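Local coordinates for spindle assembly abnormal protein 6 (Caenorhabditis elegans, PDB 4G79) that serves, through its globular N-terminal domain and coiled coil, as a central scaffold of centrioles that ensures their ninefold symmetry and is required for centrosome duplication, at residues 14-19 against 34-39; 39-44 against 54-59. One frame throughout, in Å; residues are numbered along the deposited sequence.

How the contacts relate
From the N terminus, strand 7-21 turns back through a partly unmodelled connection into strand 29-44, and contact 1 (14-19 against 34-39) closes that first hairpin. The chain then runs on along strand 29-44, whose far part pairs with strand 51-58 in contact 2 (39-44 against 54-59) and closes the second hairpin. The two contacts follow in series, without nesting or crossing, and share K39. Their centres lie about 14 Å apart, yet they touch: K37 N is 2.7 Å from S58 O, a probable hydrogen bond between neighbouring strands. Together they make strand 29-44 the middle member of a three-strand antiparallel meander in the beta-sheet of the SAS-6 N-terminal domain.

Contact 1 (14-19 against 34-39); sequences LIASLL and TKVKLK
L14 and V36 form a hydrogen-bonded antiparallel pair, as do A16 and T34, with I15 and K35 as the non-hydrogen-bonded pair between them. L14 N to V36 O, V36 N to L14 O, A16 N to T34 O and T34 N to A16 O all measure 2.8 Å, with N-H...O angles of 158° to 171°. K35 CA, 3.3 Å from L14 O, adds a CA-H...O contact.

Apolar contacts gather on the face carrying L14, A16, T34 and V36. L14 CD1 meets L38 CD2 at 4.0 Å. T34 CG2 sits between its own backbone N and carbonyl carbon, and packs against L18 CB at 3.7 Å. On the other face, I15 and K35 run side by side, with I15 CD1 pressed to K35 CG at 3.5 Å, tighter than usual for two carbons.

T34 OG1 bonds to K35 O at 3.2 Å from above the carbonyl plane, and has its stronger polar partner in R59 NH1, beyond the two segments. The segment axes diverge strongly from antiparallel (118° between directions), and pairing between the segments is limited to three residue pairs. Four backbone bonds thus carry most of the polar contact, between a mostly buried face, where L14 is partly exposed, and an exposed one bearing I15 and K35.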
# COMPACT_ATOMS: atom_id res chain seq x y z
N LEU A 14 20.80 -9.31 4.73
CA LEU A 14 20.18 -8.51 3.69
C LEU A 14 20.66 -7.09 3.79
O LEU A 14 21.13 -6.70 4.86
CB LEU A 14 18.64 -8.54 3.86
CG LEU A 14 17.93 -9.92 3.80
CD1 LEU A 14 16.50 -9.81 4.29
CD2 LEU A 14 18.00 -10.51 2.39
N ILE A 15 20.50 -6.31 2.71
CA ILE A 15 20.82 -4.88 2.71
C ILE A 15 19.56 -4.15 3.10
O ILE A 15 18.52 -4.39 2.50
CB ILE A 15 21.40 -4.36 1.34
CG1 ILE A 15 22.60 -5.19 0.79
CG2 ILE A 15 21.69 -2.86 1.37
CD1 ILE A 15 23.67 -5.60 1.71
N ALA A 16 19.64 -3.25 4.07
CA ALA A 16 18.51 -2.43 4.51
C ALA A 16 18.86 -0.96 4.57
O ALA A 16 20.04 -0.61 4.73
CB ALA A 16 18.06 -2.88 5.88
N SER A 17 17.85 -0.09 4.51
CA SER A 17 18.10 1.33 4.74
C SER A 17 17.81 1.58 6.21
O SER A 17 16.72 1.27 6.68
CB SER A 17 17.25 2.22 3.85
OG SER A 17 17.71 2.19 2.50
N LEU A 18 18.79 2.07 6.95
CA LEU A 18 18.57 2.34 8.37
C LEU A 18 18.41 3.83 8.56
O LEU A 18 19.29 4.62 8.18
CB LEU A 18 19.72 1.78 9.23
CG LEU A 18 19.68 2.05 10.76
CD1 LEU A 18 18.54 1.33 11.43
CD2 LEU A 18 20.98 1.60 11.42
N LEU A 19 17.27 4.22 9.14
CA LEU A 19 16.97 5.62 9.44
C LEU A 19 16.99 5.79 10.94
O LEU A 19 16.36 5.01 11.66
CB LEU A 19 15.60 6.07 8.86
CG LEU A 19 15.20 5.57 7.45
CD1 LEU A 19 13.76 5.90 7.16
CD2 LEU A 19 16.09 6.16 6.38
N THR A 34 22.77 -0.55 5.32
CA THR A 34 23.49 -1.44 6.24
C THR A 34 23.10 -2.89 6.00
O THR A 34 21.95 -3.17 5.64
CB THR A 34 23.20 -1.05 7.73
OG1 THR A 34 23.94 -1.94 8.59
CG2 THR A 34 21.70 -1.13 8.11
N LYS A 35 24.07 -3.79 6.16
CA LYS A 35 23.77 -5.22 6.13
C LYS A 35 23.12 -5.55 7.47
O LYS A 35 23.59 -5.10 8.52
CB LYS A 35 25.03 -6.07 5.91
CG LYS A 35 25.66 -5.93 4.53
CD LYS A 35 26.92 -6.77 4.39
CE LYS A 35 27.74 -6.40 3.17
NZ LYS A 35 28.52 -5.15 3.37
N VAL A 36 22.04 -6.31 7.43
CA VAL A 36 21.29 -6.72 8.63
C VAL A 36 21.01 -8.21 8.53
O VAL A 36 20.75 -8.71 7.44
CB VAL A 36 19.97 -5.90 8.79
CG1 VAL A 36 19.06 -6.47 9.88
CG2 VAL A 36 20.25 -4.43 9.07
N LYS A 37 21.07 -8.93 9.66
CA LYS A 37 20.73 -10.35 9.61
C LYS A 37 19.27 -10.46 10.03
O LYS A 37 18.89 -10.01 11.11
CB LYS A 37 21.64 -11.23 10.49
CG LYS A 37 21.25 -12.73 10.48
CD LYS A 37 22.35 -13.63 11.05
CE LYS A 37 23.46 -13.97 10.07
NZ LYS A 37 22.97 -14.78 8.91
N LEU A 38 18.46 -11.06 9.16
CA LEU A 38 17.04 -11.28 9.43
C LEU A 38 16.81 -12.76 9.60
O LEU A 38 17.20 -13.55 8.74
CB LEU A 38 16.16 -10.73 8.30
CG LEU A 38 14.63 -11.12 8.38
CD1 LEU A 38 13.97 -10.55 9.65
CD2 LEU A 38 13.88 -10.66 7.14
N LYS A 39 16.18 -13.12 10.70
CA LYS A 39 15.79 -14.50 10.98
C LYS A 39 14.30 -14.56 11.16
O LYS A 39 13.73 -13.74 11.89
CB LYS A 39 16.46 -15.05 12.25
CG LYS A 39 17.98 -15.02 12.23
CD LYS A 39 18.53 -15.58 13.56
CE LYS A 39 20.03 -15.63 13.62
NZ LYS A 39 20.52 -16.06 14.97

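Contact 2 (39-44 against 54-59); sequences KISEQR and KFEISR
The F55 ring carries I40 CG2 over one face, 4.1 Å above the plane and offset toward the rim. I40 CG1 reaches the ring atom F55 CD2 at 3.7 Å, and I40 CD1 lies 3.8 Å from F55 CE2. I40 and F55 point the same way from the sheet. I40 CG1 and F55 CG both stand anti to their carbonyl carbons (chi1 -53° and -71°), which starts both side chains beside their backbone N, on the buried face. A second flat group, the Q43 amide, meets the K54 chain obliquely: K54 CD is 3.6 Å from Q43 OE1 and also lies near CD and NE2.

These residues belong to the antiparallel hairpin of strands 29-44 and 51-58, part of the beta-sheet of the SAS-6 N-terminal domain. I40 and F55 are a non-hydrogen-bonded pair, bracketed by the hydrogen-bonded pairs K39-E56 and S41-K54. K54 N to S41 O is 2.8 Å, and S41 N to K54 O, at 3.1 Å, is the longest of the four backbone bonds.

On the face bearing S41 and E56, water 1 lies 2.7 Å from S41 OG and 2.6 Å from E56 OE1, with K54 O also in reach; it cannot be assumed to donate to all its acceptors at once. E56 OE1 also forms a salt bridge with K6, which would probably stabilise its negative charge. Water 2 accepts from Q43 NE2 and, weakly, from K54 NZ; Q43 NE2 also bonds to E52, and K54 NZ to S68 on strand 66-71.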
# COMPACT_ATOMS: atom_id res chain seq x y z
N LYS A 39 16.18 -13.12 10.70
CA LYS A 39 15.79 -14.50 10.98
C LYS A 39 14.30 -14.56 11.16
O LYS A 39 13.73 -13.74 11.89
CB LYS A 39 16.46 -15.05 12.25
CG LYS A 39 17.98 -15.02 12.23
CD LYS A 39 18.53 -15.58 13.56
CE LYS A 39 20.03 -15.63 13.62
NZ LYS A 39 20.52 -16.06 14.97
N ILE A 40 13.68 -15.57 10.53
CA ILE A 40 12.23 -15.84 10.68
C ILE A 40 12.14 -17.27 11.12
O ILE A 40 12.80 -18.14 10.55
CB ILE A 40 11.38 -15.56 9.42
CG1 ILE A 40 11.62 -14.11 8.88
CG2 ILE A 40 9.87 -15.79 9.70
CD1 ILE A 40 11.05 -13.90 7.31
N SER A 41 11.37 -17.51 12.18
CA SER A 41 11.17 -18.86 12.70
C SER A 41 9.75 -19.05 13.18
O SER A 41 9.01 -18.08 13.31
CB SER A 41 12.15 -19.10 13.85
OG SER A 41 11.96 -18.17 14.90
N GLU A 42 9.32 -20.32 13.36
CA GLU A 42 8.04 -20.62 13.96
C GLU A 42 8.33 -21.34 15.26
O GLU A 42 9.35 -22.05 15.38
CB GLU A 42 7.10 -21.44 13.05
CG GLU A 42 7.51 -22.87 12.83
CD GLU A 42 6.55 -23.62 11.94
OE1 GLU A 42 6.75 -23.57 10.71
OE2 GLU A 42 5.62 -24.28 12.46
N GLN A 43 7.49 -21.10 16.26
CA GLN A 43 7.67 -21.71 17.57
C GLN A 43 6.36 -21.85 18.28
O GLN A 43 5.37 -21.22 17.92
CB GLN A 43 8.66 -20.90 18.45
CG GLN A 43 8.15 -19.49 18.83
CD GLN A 43 9.22 -18.65 19.48
OE1 GLN A 43 10.41 -18.83 19.25
NE2 GLN A 43 8.81 -17.67 20.27
N ARG A 44 6.37 -22.66 19.32
CA ARG A 44 5.21 -22.89 20.15
C ARG A 44 5.27 -21.93 21.34
O ARG A 44 6.29 -21.89 22.05
CB ARG A 44 5.19 -24.37 20.58
CG ARG A 44 3.95 -24.84 21.31
CD ARG A 44 4.05 -26.31 21.66
NE ARG A 44 3.01 -26.73 22.60
CZ ARG A 44 2.02 -27.58 22.31
NH1 ARG A 44 1.91 -28.10 21.10
NH2 ARG A 44 1.14 -27.92 23.24
N LYS A 54 8.36 -15.79 14.69
CA LYS A 54 9.27 -14.88 15.39
C LYS A 54 10.14 -14.18 14.37
O LYS A 54 10.69 -14.84 13.51
CB LYS A 54 10.13 -15.65 16.42
CG LYS A 54 11.06 -14.76 17.23
CD LYS A 54 11.46 -15.46 18.49
CE LYS A 54 12.48 -14.63 19.25
NZ LYS A 54 11.81 -13.63 20.12
N PHE A 55 10.25 -12.83 14.43
CA PHE A 55 11.09 -12.04 13.52
C PHE A 55 12.22 -11.49 14.32
O PHE A 55 11.97 -10.97 15.41
CB PHE A 55 10.30 -10.91 12.85
CG PHE A 55 9.31 -11.40 11.82
CD1 PHE A 55 8.06 -11.87 12.21
CD2 PHE A 55 9.62 -11.37 10.47
CE1 PHE A 55 7.15 -12.32 11.26
CE2 PHE A 55 8.70 -11.81 9.52
CZ PHE A 55 7.48 -12.30 9.92
N GLU A 56 13.46 -11.65 13.85
CA GLU A 56 14.62 -11.18 14.62
C GLU A 56 15.58 -10.48 13.72
O GLU A 56 15.91 -10.99 12.64
CB GLU A 56 15.36 -12.33 15.33
CG GLU A 56 14.58 -13.08 16.41
CD GLU A 56 15.28 -14.33 16.90
OE1 GLU A 56 15.07 -15.40 16.29
OE2 GLU A 56 16.07 -14.23 17.87
N ILE A 57 16.05 -9.30 14.16
CA ILE A 57 17.04 -8.57 13.37
C ILE A 57 18.27 -8.28 14.26
O ILE A 57 18.15 -8.09 15.47
CB ILE A 57 16.53 -7.30 12.67
CG1 ILE A 57 16.08 -6.20 13.64
CG2 ILE A 57 15.52 -7.58 11.51
CD1 ILE A 57 15.94 -4.85 12.94
N SER A 58 19.44 -8.30 13.63
CA SER A 58 20.72 -7.99 14.28
C SER A 58 21.67 -7.47 13.24
O SER A 58 21.43 -7.61 12.04
CB SER A 58 21.31 -9.21 14.97
OG SER A 58 21.52 -10.27 14.05
N ARG A 59 22.77 -6.83 13.69
CA ARG A 59 23.83 -6.37 12.79
C ARG A 59 25.11 -6.27 13.60
O ARG A 59 25.08 -5.93 14.80
CB ARG A 59 23.48 -5.07 12.04
CG ARG A 59 23.57 -3.81 12.88
CD ARG A 59 23.13 -2.63 12.05
NE ARG A 59 23.31 -1.39 12.79
CZ ARG A 59 23.84 -0.29 12.28
NH1 ARG A 59 24.24 -0.27 11.01
NH2 ARG A 59 23.96 0.80 13.02
O HOH W 1 13.46 -15.99 14.35
O HOH W 2 9.79 -15.47 22.05